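Local structure of Serine/threonine-protein acetyltransferase HopZ1a (Pseudomonas syringae pv. syringae, 5KLP) at residues F110-E116 / Q156-T161; I178-A182 / R228-G232. The protein transfers acetyl groups from acetyl-CoA to serine, threonine and lysine residues of host proteins, with inositol hexakisphosphate as cofactor, impairing host microtubules and immunity. The protein carries 10 engineered substitutions. All coordinates share one frame; numbering follows the deposited sequence.

Interaction 1. Residues F110-E116 / Q156-T161; sequences FPQTCPE and QRHNLT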
# COMPACT_ATOMS: atom_id res chain seq x y z
N PHE A 110 -6.90 -6.23 -0.37
CA PHE A 110 -8.32 -6.45 -0.10
C PHE A 110 -8.92 -5.19 0.48
O PHE A 110 -8.21 -4.40 1.11
CB PHE A 110 -8.52 -7.65 0.85
CG PHE A 110 -7.78 -7.52 2.15
CD1 PHE A 110 -8.36 -6.88 3.24
CD2 PHE A 110 -6.50 -8.04 2.29
CE1 PHE A 110 -7.67 -6.77 4.46
CE2 PHE A 110 -5.80 -7.92 3.50
CZ PHE A 110 -6.39 -7.29 4.58
N PRO A 111 -10.21 -4.98 0.25
CA PRO A 111 -10.89 -3.82 0.82
C PRO A 111 -11.25 -4.09 2.27
O PRO A 111 -11.16 -5.25 2.71
CB PRO A 111 -12.14 -3.70 -0.06
CG PRO A 111 -12.46 -5.14 -0.40
CD PRO A 111 -11.12 -5.80 -0.58
N GLN A 112 -11.64 -3.06 3.01
CA GLN A 112 -12.14 -3.23 4.37
C GLN A 112 -13.61 -3.61 4.35
O GLN A 112 -14.32 -3.30 3.39
CB GLN A 112 -11.95 -1.96 5.19
CG GLN A 112 -10.53 -1.44 5.17
CD GLN A 112 -9.55 -2.40 5.82
OE1 GLN A 112 -9.86 -3.05 6.82
NE2 GLN A 112 -8.36 -2.50 5.25
N THR A 113 -14.08 -4.25 5.41
CA THR A 113 -15.48 -4.64 5.50
C THR A 113 -16.18 -3.98 6.70
O THR A 113 -15.62 -3.86 7.79
CB THR A 113 -15.59 -6.16 5.61
OG1 THR A 113 -14.97 -6.77 4.47
CG2 THR A 113 -17.05 -6.61 5.71
N CYS A 114 -17.41 -3.52 6.50
CA CYS A 114 -18.23 -3.02 7.58
C CYS A 114 -18.81 -4.20 8.38
O CYS A 114 -19.51 -5.03 7.82
CB CYS A 114 -19.35 -2.15 7.02
SG CYS A 114 -20.53 -1.60 8.24
N PRO A 115 -18.50 -4.27 9.68
CA PRO A 115 -18.91 -5.36 10.58
C PRO A 115 -20.42 -5.54 10.66
O PRO A 115 -20.90 -6.66 10.80
CB PRO A 115 -18.36 -4.91 11.94
CG PRO A 115 -17.26 -3.97 11.62
CD PRO A 115 -17.68 -3.27 10.36
N GLU A 116 -21.16 -4.43 10.59
CA GLU A 116 -22.60 -4.47 10.77
C GLU A 116 -23.36 -4.95 9.52
O GLU A 116 -24.47 -5.46 9.64
CB GLU A 116 -23.12 -3.10 11.19
CG GLU A 116 -22.78 -2.72 12.62
CD GLU A 116 -21.36 -2.19 12.77
OE1 GLU A 116 -20.78 -1.71 11.77
OE2 GLU A 116 -20.83 -2.25 13.90
N GLN A 156 -12.32 0.21 13.42
CA GLN A 156 -13.33 -0.85 13.56
C GLN A 156 -13.16 -1.92 12.46
O GLN A 156 -13.31 -3.12 12.72
CB GLN A 156 -14.74 -0.23 13.50
CG GLN A 156 -15.89 -1.21 13.40
CD GLN A 156 -17.15 -0.60 12.76
OE1 GLN A 156 -17.07 0.18 11.80
NE2 GLN A 156 -18.31 -0.95 13.29
N ARG A 157 -12.80 -1.48 11.26
CA ARG A 157 -12.60 -2.39 10.13
C ARG A 157 -11.33 -3.25 10.33
O ARG A 157 -11.34 -4.45 10.03
CB ARG A 157 -12.51 -1.60 8.82
CG ARG A 157 -13.80 -0.84 8.45
CD ARG A 157 -13.50 0.26 7.44
NE ARG A 157 -14.59 1.21 7.32
CZ ARG A 157 -14.47 2.43 6.82
NH1 ARG A 157 -13.29 2.87 6.38
NH2 ARG A 157 -15.54 3.22 6.75
N HIS A 158 -10.25 -2.63 10.81
CA HIS A 158 -9.03 -3.39 11.13
C HIS A 158 -9.27 -4.40 12.26
O HIS A 158 -8.79 -5.53 12.21
CB HIS A 158 -7.88 -2.44 11.52
CG HIS A 158 -7.21 -1.79 10.35
ND1 HIS A 158 -6.69 -2.52 9.30
CD2 HIS A 158 -6.97 -0.49 10.06
CE1 HIS A 158 -6.15 -1.69 8.42
NE2 HIS A 158 -6.30 -0.46 8.86
N ASN A 159 -10.02 -3.99 13.28
CA ASN A 159 -10.38 -4.91 14.36
C ASN A 159 -11.18 -6.11 13.87
O ASN A 159 -11.03 -7.22 14.38
CB ASN A 159 -11.15 -4.16 15.47
CG ASN A 159 -10.20 -3.50 16.47
OD1 ASN A 159 -9.12 -4.02 16.74
ND2 ASN A 159 -10.60 -2.35 17.00
N LEU A 160 -12.06 -5.89 12.89
CA LEU A 160 -12.80 -7.00 12.31
C LEU A 160 -11.82 -8.02 11.69
O LEU A 160 -11.93 -9.22 11.92
CB LEU A 160 -13.82 -6.51 11.27
CG LEU A 160 -14.68 -7.57 10.58
CD1 LEU A 160 -15.53 -8.34 11.62
CD2 LEU A 160 -15.58 -6.96 9.51
N THR A 161 -10.87 -7.53 10.91
CA THR A 161 -9.85 -8.39 10.31
C THR A 161 -9.08 -9.17 11.38
O THR A 161 -8.91 -10.39 11.29
CB THR A 161 -8.87 -7.57 9.46
OG1 THR A 161 -9.61 -6.86 8.46
CG2 THR A 161 -7.82 -8.46 8.76
O HOH W 1 -7.93 -4.76 7.73
O HOH W 2 -12.37 -5.24 7.49
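Gln112 lies against the aliphatic part of Arg157 at the buried end of this contact, its CB 3.5 Å from Arg157 CD, the two side chains crossing at about a right angle. With CG beside the backbone N (chi1 -53°) and a second bend at chi2, the Gln112 chain turns its amide so that OE1 lies near Arg157 CB and NE2 near His158; OE1 takes a hydrogen from water 1 at 2.7 Å. The same water bonds His158 ND1 and Thr161 OG1 and lies in the ring plane at the edge of Phe110, so a single water ties the loop to two buried residues one helical turn apart. Water 2 bridges the backbones, accepting from Thr113 N and donating to Arg157 O at 2.9 Å. In the middle, Leu160 CD2 sits 3.5 Å from Thr113 O and also touches Pro115 CA, and Pro115 CG packs as closely, 3.6 Å from Gln156 CG. Only beyond it does the contact loosen: exposed Glu116 receives a weak hydrogen bond, Gln156 NE2 to Glu116 OE1, bent to 127°. His158 NE2 bonds Glu143; Arg157, close to His123, bonds Gln154 and a citrate probably from the crystallisation liquor. The loop leaving strand 105-110 is thus laid along helix 153-167 next to His123 and Glu143 of the catalytic triad of this YopJ-family, clan CA protease-like fold.

Interaction 2. Residues I178-A182 / R228-G232; sequences IETQA and RTTLG
Glu179 carries the contact, its carboxylate meeting the first turn of helix 230-238. The chain is extended as far as CD, CG anti to the backbone N (chi1 171°), and this brings both oxygens to Thr230. OE2 uses its syn lone pair for Thr230 N at 2.9 Å, while OE1 accepts from Thr230 OG1 at 2.6 Å, on the syn side and 16° out of the carboxylate plane. Thr230 can offer both groups to one carboxylate because its OG1 stands between the backbone N and the carbonyl carbon (chi1 62°). Gln181, also extended beyond CG, runs beside Glu179 and gives NE2 to OE2 at 2.7 Å, from the anti side, which helps fix the rotation of the carboxylate. Thr229 CB packs 3.4 Å from Glu179 OE2, and its own hydroxyl caps the helix, accepting from Gly232 N at 3.0 Å and also hydrogen-bonding Arg226 O. If ionised, as is likely, the buried carboxylate would be stabilised by the helix N-terminus. Ile147 N also donates to Glu179 OE1, and Thr180 OG1 forms an ST turn with Ala182 N. Strand 175-179, between strands 138-143 and 248-251, is thereby pinned at its C-terminal end to helix 230-238, while Ala182 leads on to pack against helix 189-202.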
# COMPACT_ATOMS: atom_id res chain seq x y z
N ILE A 178 1.16 -1.84 9.93
CA ILE A 178 2.11 -0.76 9.76
C ILE A 178 1.44 0.42 9.07
O ILE A 178 0.97 0.33 7.93
CB ILE A 178 3.34 -1.21 8.99
CG1 ILE A 178 4.06 -2.31 9.79
CG2 ILE A 178 4.29 -0.03 8.73
CD1 ILE A 178 5.19 -2.97 9.05
N GLU A 179 1.36 1.52 9.80
CA GLU A 179 0.67 2.71 9.32
C GLU A 179 1.67 3.64 8.64
O GLU A 179 2.54 4.16 9.31
CB GLU A 179 -0.04 3.41 10.48
CG GLU A 179 -0.61 4.78 10.15
CD GLU A 179 -1.21 5.46 11.37
OE1 GLU A 179 -2.30 5.02 11.80
OE2 GLU A 179 -0.59 6.42 11.91
N THR A 180 1.54 3.89 7.34
CA THR A 180 2.55 4.74 6.70
C THR A 180 2.14 6.21 6.61
O THR A 180 3.00 7.09 6.65
CB THR A 180 2.90 4.24 5.27
OG1 THR A 180 1.82 4.52 4.38
CG2 THR A 180 3.17 2.73 5.26
N GLN A 181 0.84 6.49 6.53
CA GLN A 181 0.31 7.86 6.30
C GLN A 181 0.80 8.47 5.00
O GLN A 181 0.87 9.71 4.87
CB GLN A 181 0.68 8.81 7.47
CG GLN A 181 0.29 8.28 8.86
CD GLN A 181 0.57 9.27 9.98
OE1 GLN A 181 0.85 10.45 9.74
NE2 GLN A 181 0.48 8.79 11.23
N ALA A 182 1.15 7.64 4.02
CA ALA A 182 1.61 8.18 2.75
C ALA A 182 0.43 8.77 1.95
O ALA A 182 0.58 9.77 1.27
CB ALA A 182 2.35 7.10 1.94
N ARG A 228 3.67 6.76 17.76
CA ARG A 228 3.72 7.78 16.71
C ARG A 228 2.58 7.63 15.69
O ARG A 228 2.41 8.46 14.81
CB ARG A 228 5.07 7.71 15.97
CG ARG A 228 6.27 8.09 16.84
CD ARG A 228 7.58 7.66 16.18
NE ARG A 228 8.71 7.81 17.09
CZ ARG A 228 9.78 7.02 17.13
NH1 ARG A 228 9.89 6.00 16.29
NH2 ARG A 228 10.75 7.26 18.00
N THR A 229 1.81 6.56 15.81
CA THR A 229 0.71 6.28 14.89
C THR A 229 -0.59 6.82 15.46
O THR A 229 -0.67 7.12 16.66
CB THR A 229 0.54 4.76 14.63
OG1 THR A 229 0.15 4.12 15.85
CG2 THR A 229 1.85 4.14 14.13
N THR A 230 -1.61 6.92 14.62
CA THR A 230 -2.92 7.36 15.07
C THR A 230 -3.47 6.40 16.12
O THR A 230 -4.18 6.81 17.03
CB THR A 230 -3.92 7.45 13.90
OG1 THR A 230 -4.09 6.16 13.31
CG2 THR A 230 -3.40 8.45 12.85
N LEU A 231 -3.13 5.12 15.99
CA LEU A 231 -3.51 4.13 16.98
C LEU A 231 -2.84 4.44 18.32
O LEU A 231 -3.48 4.43 19.38
CB LEU A 231 -3.13 2.72 16.51
CG LEU A 231 -3.37 1.64 17.58
CD1 LEU A 231 -4.84 1.50 17.90
CD2 LEU A 231 -2.79 0.30 17.15
N GLY A 232 -1.55 4.74 18.27
CA GLY A 232 -0.79 5.07 19.46
C GLY A 232 -1.33 6.29 20.18
O GLY A 232 -1.40 6.31 21.42

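In the fold
The two contacts follow one another along the chain: helix 153-167, used by interaction 1, precedes strand 175-179, used by interaction 2. Their centres are 17 Å apart and their nearest atoms about 7 Å, without touching. Both approach the active-site residue Glu143. The side chain of His158 is about 3 Å from that of Glu143, and the side chain of Glu179 about 5 Å. Interaction 1 also comes close to His123, catalytic and CoA-binding, with the Arg157 side chain about 4 Å from that of His123. In interaction 2, the Gln181 side chain lies about 8 Å from that of Ser266, another CoA-binding residue.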